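Local atomic coordinates of dipeptidase AC. Metallo peptidase. MEROPS family M19 (Rhodobacter sphaeroides, PDB entry 3LY0), a protein that probably hydrolyses dipeptides as a zinc-dependent metallodipeptidase, and here holds a phosphinate mimic of L-Ala-D-Ala at a two-zinc centre. Residues M136-A141 against H152-L157; F265-L270 against G274-E279. All coordinates share one frame; numbering follows the deposited sequence.

Contact 1 of 2, residues M136-A141 against H152-L157. With ZN (zinc ion), chain D; ZN (zinc ion), chain E; LY0 ((2R)-3-[(R)-[(1R)-1-aminoethyl](hydroxy)phosphoryl]-2-methylpropanoic acid), chain C.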
ATOM      1  N   MET A 136       2.420  -0.454  11.210  1.00  8.68           N
ATOM      2  CA  MET A 136       3.568  -1.218  10.708  1.00  9.03           C
ATOM      3  C   MET A 136       3.108  -2.314   9.742  1.00 10.01           C
ATOM      4  O   MET A 136       2.348  -3.219  10.118  1.00 10.11           O
ATOM      5  CB  MET A 136       4.366  -1.814  11.875  1.00  8.59           C
ATOM      6  CG  MET A 136       5.647  -2.540  11.453  1.00 10.55           C
ATOM      7  SD  MET A 136       6.574  -3.354  12.823  1.00  6.10           S
ATOM      8  CE  MET A 136       6.868  -1.955  13.925  1.00 16.23           C
ATOM      9  N   HIS A 137       3.591  -2.219   8.507  1.00 10.56           N
ATOM     10  CA  HIS A 137       3.169  -3.072   7.407  1.00  8.98           C
ATOM     11  C   HIS A 137       4.394  -3.698   6.771  1.00  9.55           C
ATOM     12  O   HIS A 137       5.423  -3.040   6.638  1.00 11.35           O
ATOM     13  CB  HIS A 137       2.444  -2.228   6.352  1.00  8.98           C
ATOM     14  CG  HIS A 137       2.137  -2.970   5.086  1.00  9.63           C
ATOM     15  ND1 HIS A 137       1.050  -3.807   4.963  1.00 10.33           N
ATOM     16  CD2 HIS A 137       2.779  -3.003   3.893  1.00 10.41           C
ATOM     17  CE1 HIS A 137       1.029  -4.317   3.742  1.00 10.29           C
ATOM     18  NE2 HIS A 137       2.067  -3.846   3.073  1.00 10.50           N
ATOM     19  N   MET A 138       4.291  -4.964   6.372  1.00  8.67           N
ATOM     20  CA  MET A 138       5.384  -5.628   5.669  1.00  9.41           C
ATOM     21  C   MET A 138       4.935  -5.924   4.238  1.00 11.20           C
ATOM     22  O   MET A 138       3.947  -6.616   4.030  1.00 10.91           O
ATOM     23  CB  MET A 138       5.739  -6.926   6.420  1.00 13.41           C
ATOM     24  CG  MET A 138       6.883  -7.753   5.850  1.00 14.71           C
ATOM     25  SD  MET A 138       7.469  -9.025   7.021  1.00 11.01           S
ATOM     26  CE  MET A 138       7.932  -7.971   8.361  1.00  7.88           C
ATOM     27  N   GLU A 139       5.642  -5.367   3.258  1.00  7.85           N
ATOM     28  CA  GLU A 139       5.299  -5.542   1.851  1.00  8.39           C
ATOM     29  C   GLU A 139       6.235  -6.588   1.284  1.00 10.66           C
ATOM     30  O   GLU A 139       7.358  -6.270   0.896  1.00 10.41           O
ATOM     31  CB  GLU A 139       5.478  -4.222   1.100  1.00  9.18           C
ATOM     32  CG  GLU A 139       5.228  -4.335  -0.404  1.00  7.93           C
ATOM     33  CD  GLU A 139       5.162  -2.980  -1.096  1.00  9.88           C
ATOM     34  OE1 GLU A 139       5.793  -2.020  -0.614  1.00  9.90           O
ATOM     35  OE2 GLU A 139       4.475  -2.868  -2.116  1.00 10.11           O
ATOM     36  N   GLY A 140       5.762  -7.831   1.225  1.00  9.12           N
ATOM     37  CA  GLY A 140       6.615  -8.972   0.905  1.00  9.05           C
ATOM     38  C   GLY A 140       7.107  -9.556   2.208  1.00 10.34           C
ATOM     39  O   GLY A 140       7.599  -8.834   3.075  1.00 11.84           O
ATOM     40  N   ALA A 141       6.946 -10.863   2.373  1.00  9.00           N
ATOM     41  CA  ALA A 141       7.202 -11.492   3.658  1.00 10.03           C
ATOM     42  C   ALA A 141       8.541 -12.231   3.729  1.00 10.48           C
ATOM     43  O   ALA A 141       8.669 -13.198   4.482  1.00 10.56           O
ATOM     44  CB  ALA A 141       6.055 -12.422   4.015  1.00 11.98           C
ATOM     45  N   HIS A 152       5.574 -14.321  14.528  1.00 10.94           N
ATOM     46  CA  HIS A 152       5.212 -14.055  15.909  1.00 11.31           C
ATOM     47  C   HIS A 152       6.088 -12.969  16.508  1.00 11.14           C
ATOM     48  O   HIS A 152       5.602 -12.115  17.246  1.00 12.17           O
ATOM     49  CB  HIS A 152       5.269 -15.345  16.726  1.00 11.95           C
ATOM     50  CG  HIS A 152       4.336 -16.393  16.219  1.00 12.53           C
ATOM     51  ND1 HIS A 152       3.029 -16.488  16.643  1.00 14.38           N
ATOM     52  CD2 HIS A 152       4.505 -17.362  15.288  1.00 16.22           C
ATOM     53  CE1 HIS A 152       2.438 -17.483  16.005  1.00 12.99           C
ATOM     54  NE2 HIS A 152       3.311 -18.034  15.185  1.00 16.86           N
ATOM     55  N   LEU A 153       7.375 -12.987  16.179  1.00 11.17           N
ATOM     56  CA  LEU A 153       8.277 -11.938  16.638  1.00 12.52           C
ATOM     57  C   LEU A 153       7.842 -10.566  16.134  1.00 10.54           C
ATOM     58  O   LEU A 153       7.692  -9.631  16.921  1.00 11.79           O
ATOM     59  CB  LEU A 153       9.706 -12.213  16.186  1.00 11.52           C
ATOM     60  CG  LEU A 153      10.396 -13.407  16.837  1.00 11.28           C
ATOM     61  CD1 LEU A 153      11.761 -13.590  16.208  1.00 13.15           C
ATOM     62  CD2 LEU A 153      10.536 -13.181  18.327  1.00 14.44           C
ATOM     63  N   PHE A 154       7.624 -10.447  14.828  1.00 11.49           N
ATOM     64  CA  PHE A 154       7.236  -9.157  14.271  1.00 10.63           C
ATOM     65  C   PHE A 154       5.891  -8.702  14.822  1.00 11.76           C
ATOM     66  O   PHE A 154       5.706  -7.526  15.102  1.00 10.76           O
ATOM     67  CB  PHE A 154       7.247  -9.187  12.733  1.00 11.96           C
ATOM     68  CG  PHE A 154       8.606  -8.924  12.132  1.00 14.06           C
ATOM     69  CD1 PHE A 154       9.080  -7.624  12.006  1.00 15.45           C
ATOM     70  CD2 PHE A 154       9.402  -9.971  11.679  1.00 13.99           C
ATOM     71  CE1 PHE A 154      10.328  -7.368  11.452  1.00 15.78           C
ATOM     72  CE2 PHE A 154      10.657  -9.729  11.123  1.00 15.32           C
ATOM     73  CZ  PHE A 154      11.119  -8.419  11.013  1.00 17.77           C
ATOM     74  N   HIS A 155       4.954  -9.627  14.983  1.00 10.71           N
ATOM     75  CA  HIS A 155       3.667  -9.284  15.564  1.00 11.94           C
ATOM     76  C   HIS A 155       3.842  -8.707  16.971  1.00 12.07           C
ATOM     77  O   HIS A 155       3.192  -7.718  17.336  1.00 11.36           O
ATOM     78  CB  HIS A 155       2.764 -10.509  15.610  1.00 12.26           C
ATOM     79  CG  HIS A 155       1.424 -10.230  16.205  1.00 12.00           C
ATOM     80  ND1 HIS A 155       1.117 -10.536  17.515  1.00 17.17           N
ATOM     81  CD2 HIS A 155       0.322  -9.641  15.683  1.00 13.45           C
ATOM     82  CE1 HIS A 155      -0.127 -10.164  17.767  1.00 19.04           C
ATOM     83  NE2 HIS A 155      -0.631  -9.621  16.673  1.00 15.28           N
ATOM     84  N   SER A 156       4.728  -9.320  17.745  1.00 12.12           N
ATOM     85  CA  SER A 156       4.968  -8.896  19.114  1.00 12.95           C
ATOM     86  C   SER A 156       5.479  -7.472  19.181  1.00 16.35           C
ATOM     87  O   SER A 156       5.175  -6.745  20.132  1.00 19.73           O
ATOM     88  CB  SER A 156       5.962  -9.835  19.778  1.00 14.90           C
ATOM     89  OG  SER A 156       5.357 -11.087  20.042  1.00 24.66           O
ATOM     90  N   LEU A 157       6.257  -7.064  18.187  1.00 14.18           N
ATOM     91  CA  LEU A 157       6.793  -5.710  18.194  1.00 14.57           C
ATOM     92  C   LEU A 157       5.961  -4.684  17.414  1.00 14.87           C
ATOM     93  O   LEU A 157       6.346  -3.516  17.316  1.00 17.15           O
ATOM     94  CB  LEU A 157       8.275  -5.694  17.796  1.00 16.17           C
ATOM     95  CG  LEU A 157       8.670  -6.276  16.444  1.00 15.64           C
ATOM     96  CD1 LEU A 157       8.270  -5.327  15.332  1.00 17.04           C
ATOM     97  CD2 LEU A 157      10.166  -6.491  16.413  1.00 22.14           C
TER
HETATM   98 ZN    ZN D 364       5.687  -0.002  -1.310  0.63  9.04          ZN
HETATM   99 ZN    ZN E 365       3.776  -1.876  -3.829  0.65  9.35          ZN
HETATM  100  P   LY0 C 363       5.887  -0.210  -4.498  1.00 12.30           P
HETATM  101  C1  LY0 C 363       8.666  -0.322  -4.749  1.00 16.69           C
HETATM  102  N1  LY0 C 363       7.652  -0.423  -2.489  1.00 11.58           N
HETATM  103  C2  LY0 C 363       7.552   0.127  -3.829  1.00 13.43           C
HETATM  104  C4  LY0 C 363       5.587   0.804  -6.000  1.00 13.75           C
HETATM  105  C5  LY0 C 363       5.039   0.055  -7.183  1.00 13.92           C
HETATM  106  C6  LY0 C 363       3.888  -0.845  -6.825  1.00 12.37           C
HETATM  107  C7  LY0 C 363       4.814   0.902  -8.409  1.00 16.28           C
HETATM  108  O31 LY0 C 363       4.928   0.129  -3.381  1.00 12.01           O
HETATM  109  O32 LY0 C 363       5.766  -1.740  -4.806  1.00 11.45           O
HETATM  110  O61 LY0 C 363       3.485  -1.783  -7.718  1.00 12.92           O
HETATM  111  O62 LY0 C 363       3.322  -0.773  -5.721  1.00 11.69           O

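Contact 2 of 2, residues F265-L270 against G274-E279. With LY0 ((2R)-3-[(R)-[(1R)-1-aminoethyl](hydroxy)phosphoryl]-2-methylpropanoic acid), chain C.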
ATOM      1  N   PHE A 265      -1.882   5.865  -6.354  1.00  8.52           N
ATOM      2  CA  PHE A 265      -1.648   7.089  -7.123  1.00 10.80           C
ATOM      3  C   PHE A 265      -0.601   6.897  -8.222  1.00 10.92           C
ATOM      4  O   PHE A 265      -0.314   7.831  -8.971  1.00 11.42           O
ATOM      5  CB  PHE A 265      -1.189   8.262  -6.244  1.00 11.60           C
ATOM      6  CG  PHE A 265      -2.185   8.704  -5.190  1.00 10.12           C
ATOM      7  CD1 PHE A 265      -3.490   8.231  -5.180  1.00  9.78           C
ATOM      8  CD2 PHE A 265      -1.793   9.599  -4.205  1.00 10.16           C
ATOM      9  CE1 PHE A 265      -4.376   8.634  -4.193  1.00 11.04           C
ATOM     10  CE2 PHE A 265      -2.674  10.017  -3.229  1.00 10.51           C
ATOM     11  CZ  PHE A 265      -3.969   9.532  -3.223  1.00 11.22           C
ATOM     12  N   ALA A 266      -0.021   5.708  -8.324  1.00 10.57           N
ATOM     13  CA  ALA A 266       0.989   5.464  -9.350  1.00 10.99           C
ATOM     14  C   ALA A 266       0.429   5.729 -10.737  1.00 11.99           C
ATOM     15  O   ALA A 266      -0.590   5.157 -11.122  1.00 11.66           O
ATOM     16  CB  ALA A 266       1.496   4.032  -9.261  1.00 11.17           C
ATOM     17  N   THR A 267       1.111   6.596 -11.483  1.00 11.39           N
ATOM     18  CA  THR A 267       0.714   6.953 -12.840  1.00 10.87           C
ATOM     19  C   THR A 267       0.472   5.699 -13.686  1.00 10.82           C
ATOM     20  O   THR A 267      -0.519   5.611 -14.429  1.00 12.27           O
ATOM     21  CB  THR A 267       1.808   7.827 -13.485  1.00 13.73           C
ATOM     22  OG1 THR A 267       3.077   7.194 -13.280  1.00 17.69           O
ATOM     23  CG2 THR A 267       1.847   9.189 -12.805  1.00 14.41           C
ATOM     24  N   SER A 268       1.368   4.727 -13.547  1.00 11.04           N
ATOM     25  CA  SER A 268       1.332   3.506 -14.352  1.00 11.88           C
ATOM     26  C   SER A 268       0.046   2.712 -14.176  1.00 11.80           C
ATOM     27  O   SER A 268      -0.339   1.953 -15.061  1.00 11.93           O
ATOM     28  CB  SER A 268       2.508   2.611 -13.980  1.00 14.00           C
ATOM     29  OG  SER A 268       3.728   3.322 -14.132  1.00 15.12           O
ATOM     30  N   PHE A 269      -0.613   2.884 -13.031  1.00 11.07           N
ATOM     31  CA  PHE A 269      -1.773   2.064 -12.702  1.00  9.29           C
ATOM     32  C   PHE A 269      -3.073   2.844 -12.831  1.00  9.86           C
ATOM     33  O   PHE A 269      -4.148   2.276 -12.658  1.00 10.44           O
ATOM     34  CB  PHE A 269      -1.648   1.503 -11.278  1.00  9.13           C
ATOM     35  CG  PHE A 269      -0.371   0.737 -11.032  1.00 10.91           C
ATOM     36  CD1 PHE A 269       0.322   0.134 -12.076  1.00 11.98           C
ATOM     37  CD2 PHE A 269       0.128   0.612  -9.737  1.00 12.24           C
ATOM     38  CE1 PHE A 269       1.497  -0.579 -11.836  1.00 12.22           C
ATOM     39  CE2 PHE A 269       1.295  -0.094  -9.487  1.00 12.31           C
ATOM     40  CZ  PHE A 269       1.986  -0.683 -10.538  1.00 10.89           C
ATOM     41  N   LEU A 270      -2.961   4.139 -13.128  1.00 10.36           N
ATOM     42  CA  LEU A 270      -4.116   5.029 -13.279  1.00 10.80           C
ATOM     43  C   LEU A 270      -4.425   5.361 -14.739  1.00 11.26           C
ATOM     44  O   LEU A 270      -5.577   5.368 -15.144  1.00 10.91           O
ATOM     45  CB  LEU A 270      -3.861   6.349 -12.542  1.00 10.71           C
ATOM     46  CG  LEU A 270      -3.931   6.359 -11.011  1.00  9.52           C
ATOM     47  CD1 LEU A 270      -3.443   7.684 -10.452  1.00 12.28           C
ATOM     48  CD2 LEU A 270      -5.351   6.085 -10.535  1.00  9.96           C
ATOM     49  N   GLY A 274      -1.277   3.254 -19.401  1.00 12.98           N
ATOM     50  CA  GLY A 274      -0.322   2.534 -18.575  1.00 14.75           C
ATOM     51  C   GLY A 274       1.089   3.097 -18.541  1.00 14.82           C
ATOM     52  O   GLY A 274       2.023   2.399 -18.140  1.00 14.95           O
ATOM     53  N   ARG A 275       1.236   4.355 -18.950  1.00 15.11           N
ATOM     54  CA  ARG A 275       2.539   5.013 -19.001  1.00 14.96           C
ATOM     55  C   ARG A 275       2.912   5.548 -17.629  1.00 17.26           C
ATOM     56  O   ARG A 275       2.049   5.728 -16.772  1.00 16.13           O
ATOM     57  CB  ARG A 275       2.513   6.183 -19.993  1.00 18.08           C
ATOM     58  CG  ARG A 275       2.451   5.797 -21.465  1.00 22.37           C
ATOM     59  CD  ARG A 275       2.580   7.040 -22.333  1.00 24.22           C
ATOM     60  NE  ARG A 275       3.768   7.810 -21.971  1.00 33.61           N
ATOM     61  CZ  ARG A 275       4.010   9.055 -22.370  1.00 35.57           C
ATOM     62  NH1 ARG A 275       3.142   9.689 -23.152  1.00 36.67           N
ATOM     63  NH2 ARG A 275       5.121   9.672 -21.982  1.00 34.27           N
ATOM     64  N   ARG A 276       4.197   5.826 -17.432  1.00 16.15           N
ATOM     65  CA  ARG A 276       4.694   6.322 -16.147  1.00 17.05           C
ATOM     66  C   ARG A 276       4.612   7.850 -15.965  1.00 18.34           C
ATOM     67  O   ARG A 276       4.725   8.351 -14.843  1.00 20.66           O
ATOM     68  CB  ARG A 276       6.135   5.842 -15.937  1.00 19.02           C
ATOM     69  CG  ARG A 276       6.666   6.032 -14.529  1.00 18.85           C
ATOM     70  CD  ARG A 276       8.080   5.482 -14.392  1.00 23.72           C
ATOM     71  NE  ARG A 276       9.037   6.282 -15.143  1.00 29.33           N
ATOM     72  CZ  ARG A 276       9.784   7.242 -14.612  1.00 31.35           C
ATOM     73  NH1 ARG A 276       9.693   7.510 -13.319  1.00 33.62           N
ATOM     74  NH2 ARG A 276      10.628   7.928 -15.370  1.00 34.11           N
ATOM     75  N   SER A 277       4.415   8.583 -17.054  1.00 21.16           N
ATOM     76  CA  SER A 277       4.447  10.047 -17.013  1.00 19.91           C
ATOM     77  C   SER A 277       3.447  10.696 -16.044  1.00 18.17           C
ATOM     78  O   SER A 277       2.257  10.369 -16.042  1.00 17.09           O
ATOM     79  CB  SER A 277       4.229  10.612 -18.413  1.00 22.13           C
ATOM     80  OG  SER A 277       4.094  12.020 -18.367  1.00 21.80           O
ATOM     81  N   ALA A 278       3.942  11.634 -15.241  1.00 16.02           N
ATOM     82  CA  ALA A 278       3.106  12.405 -14.328  1.00 15.64           C
ATOM     83  C   ALA A 278       2.213  13.427 -15.040  1.00 15.20           C
ATOM     84  O   ALA A 278       1.382  14.074 -14.394  1.00 15.20           O
ATOM     85  CB  ALA A 278       3.979  13.112 -13.292  1.00 14.18           C
ATOM     86  N   GLU A 279       2.394  13.587 -16.354  1.00 16.94           N
ATOM     87  CA  GLU A 279       1.635  14.573 -17.126  1.00 18.55           C
ATOM     88  C   GLU A 279       0.261  14.028 -17.497  1.00 17.40           C
ATOM     89  O   GLU A 279       0.070  13.409 -18.550  1.00 19.51           O
ATOM     90  CB  GLU A 279       2.411  14.995 -18.380  1.00 19.46           C
ATOM     91  CG  GLU A 279       1.639  15.931 -19.303  1.00 28.82           C
ATOM     92  CD  GLU A 279       2.386  16.228 -20.594  1.00 31.59           C
ATOM     93  OE1 GLU A 279       1.723  16.546 -21.606  1.00 37.07           O
ATOM     94  OE2 GLU A 279       3.634  16.131 -20.598  1.00 38.42           O
TER
HETATM   95  P   LY0 C 363       5.887  -0.210  -4.498  1.00 12.30           P
HETATM   96  C1  LY0 C 363       8.666  -0.322  -4.749  1.00 16.69           C
HETATM   97  N1  LY0 C 363       7.652  -0.423  -2.489  1.00 11.58           N
HETATM   98  C2  LY0 C 363       7.552   0.127  -3.829  1.00 13.43           C
HETATM   99  C4  LY0 C 363       5.587   0.804  -6.000  1.00 13.75           C
HETATM  100  C5  LY0 C 363       5.039   0.055  -7.183  1.00 13.92           C
HETATM  101  C6  LY0 C 363       3.888  -0.845  -6.825  1.00 12.37           C
HETATM  102  C7  LY0 C 363       4.814   0.902  -8.409  1.00 16.28           C
HETATM  103  O31 LY0 C 363       4.928   0.129  -3.381  1.00 12.01           O
HETATM  104  O32 LY0 C 363       5.766  -1.740  -4.806  1.00 11.45           O
HETATM  105  O61 LY0 C 363       3.485  -1.783  -7.718  1.00 12.92           O
HETATM  106  O62 LY0 C 363       3.322  -0.773  -5.721  1.00 11.69           O
HETATM  107  O   HOH W   1       1.329   0.215 -16.460  1.00 13.90           O
HETATM  108  O   HOH W   2       4.346   2.642 -16.615  1.00 16.54           O

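Contact 1 of 2, residues M136-A141 against H152-L157
Met136 and Leu157 have the nearest CA atoms of residues 136-141 and 152-157, which lie on strand 132-139 and helix 149-157, and these two atoms are 9.3 Å apart. With strand 159-163 these elements form a beta-alpha-beta unit of the TIM barrel, and the space between the backbones is bridged mainly by four apolar side chains. Methionine suits it: long, unbranched and flexible, it can cross the space and bend at its end to fit. With CG anti to the backbone N (chi1 -176°) and the chain extended, Met136 SD reaches Leu157 CD1 at 3.6 Å. A bend at chi3 then takes the Met136 methyl past the same branch, with CE 3.9 Å from Leu157 CD1. Leucine answers with one methyl of its fork, the two side chains crossing at nearly a right angle; Met136 also packs on Ile57 of strand 50-57.

Met138, two residues on and thus on the same side of the strand, reaches Phe154 with its methyl first. CE sits 3.8 Å from the centroid of the Phe154 ring and only 9° off the ring normal, a CH-pi contact over the face. The sulfur stands behind it in a Met-aromatic contact, SD being 5.2 Å from that centroid. Leu159 of strand 159-163 touches both residues.

His137 and Glu139 point to the barrel interior, where His137 ND1 is hydrogen-bonded to Ser161 OG. The Glu139 carboxylate bridges the metals: OE1 binds the zinc held by His13 and Asp15 at 2.1 Å, and OE2 binds the zinc held by His212 and His233, also at 2.1 Å.

Contact 2 of 2, residues F265-L270 against G274-E279
Thr267 and Ser268, at the start of a short, weakly bonded helix, meet a loop that doubles back past them towards helix 283-296, on the pocket side of this TIM-barrel domain. The direct hydrogen bond runs from Thr267 OG1 to Arg276 O, short at 2.5 Å, with the donor well above the carbonyl plane. A chi1 of 49° turns the hydroxyl that way and sets CG2 against the backbone of the loop, 3.5 Å from Ser277 O and 3.8 Å from Ala278 CA. A valine in its place would probably leave Arg276 O without its hydroxyl donor. Weaker CA-H...O contacts follow the backbones: Ser268 CA lies 3.4 Å from Arg275 O, and Gly274 CA, whose residue has a positive phi that favours glycine, lies 3.6 Å from Ser268 O. Arg276 NE forms a salt bridge with Asp75 of helix 68-75. Phe269 turns from the loop to the inhibitor, its ring edge meeting the carboxylate, CE2 3.3 Å from LY0 O61. Two waters bridge Ser268 and Gly274. One donates to both Ser268 O and Gly274 O; the other accepts from Ser268 OG at 2.6 Å and donates to Gly274 O at 2.8 Å.

In the fold
Contacts 1 and 2 lie on opposite sides of the chain's centre, their centres about 29 Å apart, yet each sends one residue to the same inhibitor. Contact 1 is the buried one, a strand-to-helix layer of the barrel wall packed mainly by apolar side chains, while the strand's other side supplies a metal ligand. Contact 2 is partly buried and joins a short helix to a loop, so backbone carbonyls, hydroxyls and water do most of the work. They share no secondary-structure element. Glu139 acts through the zinc ions, which hold the inhibitor's amine, phosphinate and one carboxylate oxygen, whereas Phe269 meets the other carboxylate oxygen with its ring edge.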